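CaaX farnesyltransferase beta subunit Ram1 (Aspergillus fumigatus, PDB 4L9P) probably supplies the zinc- and peptide-binding half of the heterodimeric enzyme that transfers a farnesyl group from farnesyl diphosphate to the cysteine of C-terminal CaaX sequences. Local coordinates at residues Y134-E138 with R171-R175; F116-G120 with A474-Q478. All blocks are in the same frame, centred on the assembly; numbering follows the deposited sequence.

Interaction 1. Residues Y134-E138 with R171-R175; sequences YDSLE and RFRER
Arg171 and Tyr134 open a contact within the alpha-alpha toroid of the prenyltransferase beta subunit, where the last part of helix 126-135 and the turn after it meet the 3-10 turn 171-172 and the first turn of helix 173-183. The Arg171 side chain, extended from CG to NE, carries its guanidinium to the phenol at about a right angle. Arg171 NH2 donates to Tyr134 OH at 3.0 Å, with the oxygen in the guanidinium plane. A water that accepts from Arg171 NE and donates to the same OH doubles this link, and Tyr134 OH is also hydrogen-bonded to Glu167. Phe172 follows with apolar contact: its CE2 lies 3.7 Å from Tyr134 CE1, edge against edge, and its CE1 is 3.8 Å from Leu137 CD1. Leu137 reaches the ring from the type I turn Asp135-Glu138 and also packs on Ala158 and Leu162 of helix 151-164. Leu44 of the alpha subunit touches both Leu137 and Phe172, which places this apolar patch at the heterodimer interface. Three residues on, Arg175 bends at chi3 (72°) to present its guanidinium end-on to Glu138. Its NE and NH2 also donate to Met42 O and Pro43 O of the alpha subunit, tying the salt bridge to the partner chain. Carboxylate and guanidinium are nearly coplanar, 26° apart: Arg175 NH1 meets the syn lone pair of Glu138 OE2 at 2.9 Å, and Arg175 NH2 meets Glu138 OE1 at 3.0 Å on the syn side but 27° out of the carboxylate plane.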
loop_
_atom_site.group_PDB
_atom_site.type_symbol
_atom_site.label_atom_id
_atom_site.label_comp_id
_atom_site.label_asym_id
_atom_site.label_seq_id
_atom_site.Cartn_x
_atom_site.Cartn_y
_atom_site.Cartn_z
ATOM N N TYR B 134 5.774 -16.282 18.294
ATOM C CA TYR B 134 5.340 -16.373 19.682
ATOM C C TYR B 134 6.085 -15.365 20.556
ATOM O O TYR B 134 5.493 -14.675 21.407
ATOM C CB TYR B 134 5.525 -17.803 20.242
ATOM C CG TYR B 134 4.436 -18.767 19.794
ATOM C CD1 TYR B 134 3.103 -18.570 20.184
ATOM C CD2 TYR B 134 4.723 -19.881 19.004
ATOM C CE1 TYR B 134 2.110 -19.456 19.815
ATOM C CE2 TYR B 134 3.702 -20.778 18.597
ATOM C CZ TYR B 134 2.414 -20.539 18.986
ATOM O OH TYR B 134 1.359 -21.381 18.619
ATOM N N ASP B 135 7.389 -15.251 20.376
ATOM C CA ASP B 135 8.138 -14.283 21.203
ATOM C C ASP B 135 7.651 -12.859 20.948
ATOM O O ASP B 135 7.695 -12.021 21.846
ATOM C CB ASP B 135 9.647 -14.314 20.916
ATOM C CG ASP B 135 10.321 -15.564 21.429
ATOM O OD1 ASP B 135 9.691 -16.310 22.203
ATOM O OD2 ASP B 135 11.511 -15.783 21.095
ATOM N N SER B 136 7.151 -12.577 19.739
ATOM C CA SER B 136 6.824 -11.198 19.364
ATOM C C SER B 136 5.558 -10.747 20.057
ATOM O O SER B 136 5.230 -9.560 20.042
ATOM C CB SER B 136 6.668 -11.066 17.836
ATOM O OG SER B 136 5.394 -11.540 17.417
ATOM N N LEU B 137 4.844 -11.682 20.674
ATOM C CA LEU B 137 3.612 -11.339 21.394
ATOM C C LEU B 137 3.861 -11.018 22.851
ATOM O O LEU B 137 2.908 -10.745 23.589
ATOM C CB LEU B 137 2.591 -12.501 21.336
ATOM C CG LEU B 137 1.902 -12.568 19.970
ATOM C CD1 LEU B 137 1.248 -13.964 19.749
ATOM C CD2 LEU B 137 0.926 -11.373 19.757
ATOM N N GLU B 138 5.095 -11.129 23.300
ATOM C CA GLU B 138 5.354 -10.872 24.717
ATOM C C GLU B 138 5.857 -9.429 24.970
ATOM O O GLU B 138 5.620 -8.582 24.146
ATOM C CB GLU B 138 6.204 -11.977 25.269
ATOM C CG GLU B 138 5.500 -13.396 25.115
ATOM C CD GLU B 138 4.072 -13.547 25.748
ATOM O OE1 GLU B 138 3.698 -12.800 26.675
ATOM O OE2 GLU B 138 3.322 -14.474 25.349
ATOM N N ARG B 171 -6.200 -20.512 21.688
ATOM C CA ARG B 171 -5.775 -20.319 23.063
ATOM C C ARG B 171 -5.455 -18.888 23.374
ATOM O O ARG B 171 -5.313 -18.571 24.531
ATOM C CB ARG B 171 -4.586 -21.193 23.420
ATOM C CG ARG B 171 -3.324 -20.877 22.569
ATOM C CD ARG B 171 -2.254 -21.913 22.947
ATOM N NE ARG B 171 -1.136 -21.930 22.009
ATOM C CZ ARG B 171 -0.095 -22.756 22.114
ATOM N NH1 ARG B 171 -0.035 -23.644 23.125
ATOM N NH2 ARG B 171 0.885 -22.712 21.212
ATOM N N PHE B 172 -5.370 -18.014 22.359
ATOM C CA PHE B 172 -5.136 -16.586 22.598
ATOM C C PHE B 172 -6.425 -15.784 22.818
ATOM O O PHE B 172 -6.326 -14.559 22.990
ATOM C CB PHE B 172 -4.348 -15.946 21.437
ATOM C CG PHE B 172 -2.880 -16.316 21.468
ATOM C CD1 PHE B 172 -1.991 -15.678 22.339
ATOM C CD2 PHE B 172 -2.378 -17.316 20.674
ATOM C CE1 PHE B 172 -0.625 -16.008 22.373
ATOM C CE2 PHE B 172 -1.023 -17.661 20.736
ATOM C CZ PHE B 172 -0.153 -17.034 21.581
ATOM N N ARG B 173 -7.603 -16.434 22.801
ATOM C CA ARG B 173 -8.858 -15.656 22.919
ATOM C C ARG B 173 -8.872 -14.726 24.129
ATOM O O ARG B 173 -9.154 -13.527 24.000
ATOM C CB ARG B 173 -10.097 -16.540 23.001
ATOM C CG ARG B 173 -10.434 -17.197 21.749
ATOM C CD ARG B 173 -11.593 -18.210 21.981
ATOM N NE ARG B 173 -11.899 -18.791 20.685
ATOM C CZ ARG B 173 -12.766 -19.744 20.509
ATOM N NH1 ARG B 173 -13.397 -20.250 21.584
ATOM N NH2 ARG B 173 -12.970 -20.169 19.270
ATOM N N GLU B 174 -8.557 -15.265 25.297
ATOM C CA GLU B 174 -8.629 -14.424 26.483
ATOM C C GLU B 174 -7.659 -13.265 26.476
ATOM O O GLU B 174 -8.006 -12.144 26.902
ATOM C CB GLU B 174 -8.447 -15.269 27.754
ATOM C CG GLU B 174 -9.635 -16.158 27.982
ATOM C CD GLU B 174 -9.593 -16.937 29.328
ATOM O OE1 GLU B 174 -8.686 -16.713 30.201
ATOM O OE2 GLU B 174 -10.488 -17.809 29.491
ATOM N N ARG B 175 -6.433 -13.504 26.014
ATOM C CA ARG B 175 -5.452 -12.422 26.002
ATOM C C ARG B 175 -5.800 -11.395 24.929
ATOM O O ARG B 175 -5.535 -10.224 25.117
ATOM C CB ARG B 175 -4.066 -12.971 25.785
ATOM C CG ARG B 175 -3.651 -13.876 26.935
ATOM C CD ARG B 175 -2.216 -14.342 26.768
ATOM N NE ARG B 175 -1.312 -13.221 27.015
ATOM C CZ ARG B 175 0.005 -13.255 26.780
ATOM N NH1 ARG B 175 0.575 -14.355 26.269
ATOM N NH2 ARG B 175 0.748 -12.168 27.006
HETATM O O HOH W 1 -1.266 -20.884 19.416
#

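Interaction 2. Residues F116-G120 with A474-Q478; sequences FNKYG and ASDGQ
Lys118 and Tyr119, the two central residues of a type I beta turn from Asn117 to Gly120, reach across to the irregular loop 474-478 and join two surface loops of the beta subunit that are far apart in sequence. The charged interaction is a salt bridge: Lys118 NZ lies 2.8 Å from Asp476 OD1 and uses the anti lone pair of that oxygen, the two side chains crossing at about a right angle. The lysine is extended beyond CG, which spans the gap between the loops. Hydrogen bonds to backbone carbonyls supplement it. Lys118 NZ donates to Ser475 O at 3.0 Å, tilted 25° from the carbonyl plane, and to a water that makes a weak bond to Ala474 O. Tyr119 OH donates to Gly477 O at 2.7 Å, in the carbonyl plane and on a lone pair. Ser475 CB lies 3.7 Å from Tyr119 OH; Ser475 O and Gly477 O sit at the edge of the ring, near its plane, and Ile482 and Val484 touch the Tyr119 side chain. Within the turn, Asn117 OD1 accepts from Tyr119 N at 2.8 Å, an Asx turn, and Asn117 ND2 reaches Val484 O. Two of the three hydrogen bonds across the contact end on main-chain carbonyls, with Asp476 the one side chain of 474-478 to bond across; the exposed salt bridge is probably weakened by solvent, whereas the phenol bond comes from a buried tyrosine.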
loop_
_atom_site.group_PDB
_atom_site.type_symbol
_atom_site.label_atom_id
_atom_site.label_comp_id
_atom_site.label_asym_id
_atom_site.label_seq_id
_atom_site.Cartn_x
_atom_site.Cartn_y
_atom_site.Cartn_z
ATOM N N PHE B 116 17.758 -28.005 0.963
ATOM C CA PHE B 116 17.521 -27.343 -0.315
ATOM C C PHE B 116 16.788 -28.256 -1.248
ATOM O O PHE B 116 17.191 -29.414 -1.427
ATOM C CB PHE B 116 18.815 -26.872 -0.953
ATOM C CG PHE B 116 19.517 -25.816 -0.181
ATOM C CD1 PHE B 116 20.293 -26.141 0.940
ATOM C CD2 PHE B 116 19.416 -24.491 -0.576
ATOM C CE1 PHE B 116 20.954 -25.138 1.663
ATOM C CE2 PHE B 116 20.082 -23.476 0.134
ATOM C CZ PHE B 116 20.830 -23.802 1.273
ATOM N N ASN B 117 15.701 -27.788 -1.849
ATOM C CA ASN B 117 14.882 -28.636 -2.710
ATOM C C ASN B 117 15.431 -28.798 -4.126
ATOM O O ASN B 117 16.523 -28.297 -4.418
ATOM C CB ASN B 117 13.404 -28.150 -2.698
ATOM C CG ASN B 117 13.203 -26.802 -3.388
ATOM O OD1 ASN B 117 13.994 -26.397 -4.194
ATOM N ND2 ASN B 117 12.110 -26.137 -3.055
ATOM N N LYS B 118 14.674 -29.451 -5.008
ATOM C CA LYS B 118 15.167 -29.730 -6.346
ATOM C C LYS B 118 15.358 -28.502 -7.208
ATOM O O LYS B 118 16.021 -28.539 -8.244
ATOM C CB LYS B 118 14.250 -30.736 -7.047
ATOM C CG LYS B 118 12.813 -30.257 -7.176
ATOM C CD LYS B 118 11.914 -31.372 -7.698
ATOM C CE LYS B 118 10.479 -30.824 -7.807
ATOM N NZ LYS B 118 9.392 -31.870 -7.915
ATOM N N TYR B 119 14.736 -27.401 -6.753
ATOM C CA TYR B 119 14.891 -26.120 -7.447
ATOM C C TYR B 119 15.978 -25.281 -6.774
ATOM O O TYR B 119 16.162 -24.106 -7.179
ATOM C CB TYR B 119 13.565 -25.318 -7.393
ATOM C CG TYR B 119 12.482 -25.898 -8.271
ATOM C CD1 TYR B 119 12.519 -25.728 -9.681
ATOM C CD2 TYR B 119 11.408 -26.635 -7.711
ATOM C CE1 TYR B 119 11.509 -26.260 -10.494
ATOM C CE2 TYR B 119 10.408 -27.157 -8.509
ATOM C CZ TYR B 119 10.454 -26.962 -9.891
ATOM O OH TYR B 119 9.451 -27.489 -10.699
ATOM N N GLY B 120 16.710 -25.842 -5.819
ATOM C CA GLY B 120 17.838 -25.152 -5.218
ATOM C C GLY B 120 17.415 -24.195 -4.110
ATOM O O GLY B 120 18.228 -23.350 -3.715
ATOM N N ALA B 474 2.852 -28.081 -5.546
ATOM C CA ALA B 474 4.285 -27.980 -5.892
ATOM C C ALA B 474 4.539 -28.676 -7.231
ATOM O O ALA B 474 3.998 -29.777 -7.482
ATOM C CB ALA B 474 5.134 -28.613 -4.798
ATOM N N SER B 475 5.369 -28.051 -8.056
ATOM C CA SER B 475 5.608 -28.522 -9.423
ATOM C C SER B 475 6.861 -29.376 -9.560
ATOM O O SER B 475 7.676 -29.495 -8.609
ATOM C CB SER B 475 5.782 -27.292 -10.325
ATOM O OG SER B 475 4.635 -26.456 -10.266
ATOM N N ASP B 476 7.030 -29.951 -10.754
ATOM C CA ASP B 476 8.262 -30.642 -11.097
ATOM C C ASP B 476 8.655 -30.085 -12.465
ATOM O O ASP B 476 7.803 -29.742 -13.261
ATOM C CB ASP B 476 8.009 -32.168 -11.149
ATOM C CG ASP B 476 9.274 -32.920 -11.310
ATOM O OD1 ASP B 476 10.142 -32.866 -10.405
ATOM O OD2 ASP B 476 9.405 -33.585 -12.352
ATOM N N GLY B 477 9.927 -29.924 -12.752
ATOM C CA GLY B 477 10.268 -29.479 -14.096
ATOM C C GLY B 477 10.285 -27.962 -14.209
ATOM O O GLY B 477 9.932 -27.205 -13.295
ATOM N N GLN B 478 10.683 -27.503 -15.372
ATOM C CA GLN B 478 10.805 -26.093 -15.629
ATOM C C GLN B 478 9.491 -25.632 -16.239
ATOM O O GLN B 478 8.723 -26.419 -16.768
ATOM C CB GLN B 478 11.990 -25.884 -16.578
ATOM C CG GLN B 478 13.274 -25.382 -15.839
ATOM C CD GLN B 478 14.401 -24.971 -16.824
ATOM O OE1 GLN B 478 14.704 -25.726 -17.774
ATOM N NE2 GLN B 478 15.029 -23.773 -16.598
HETATM O O HOH W 2 6.569 -31.800 -6.793
#

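How the interactions relate
Interactions 1 and 2 do not touch: their centres are 36 Å apart and their nearest atoms about 23 Å. Along the chain, however, interaction 1 is nested inside the loop that interaction 2 closes. The 116-120 turn precedes helix 126-135, whose last part enters interaction 1, while 474-478 follows strand 468-471, so interaction 2 brings a late loop back to the approach to that early helix. Interaction 1 faces the alpha subunit; no other protein chain of the assembly touches the segments of interaction 2. Both lie away from the zinc site of Asp365, Cys367 and His433 and from the pocket holding the farnesyl diphosphate analogue.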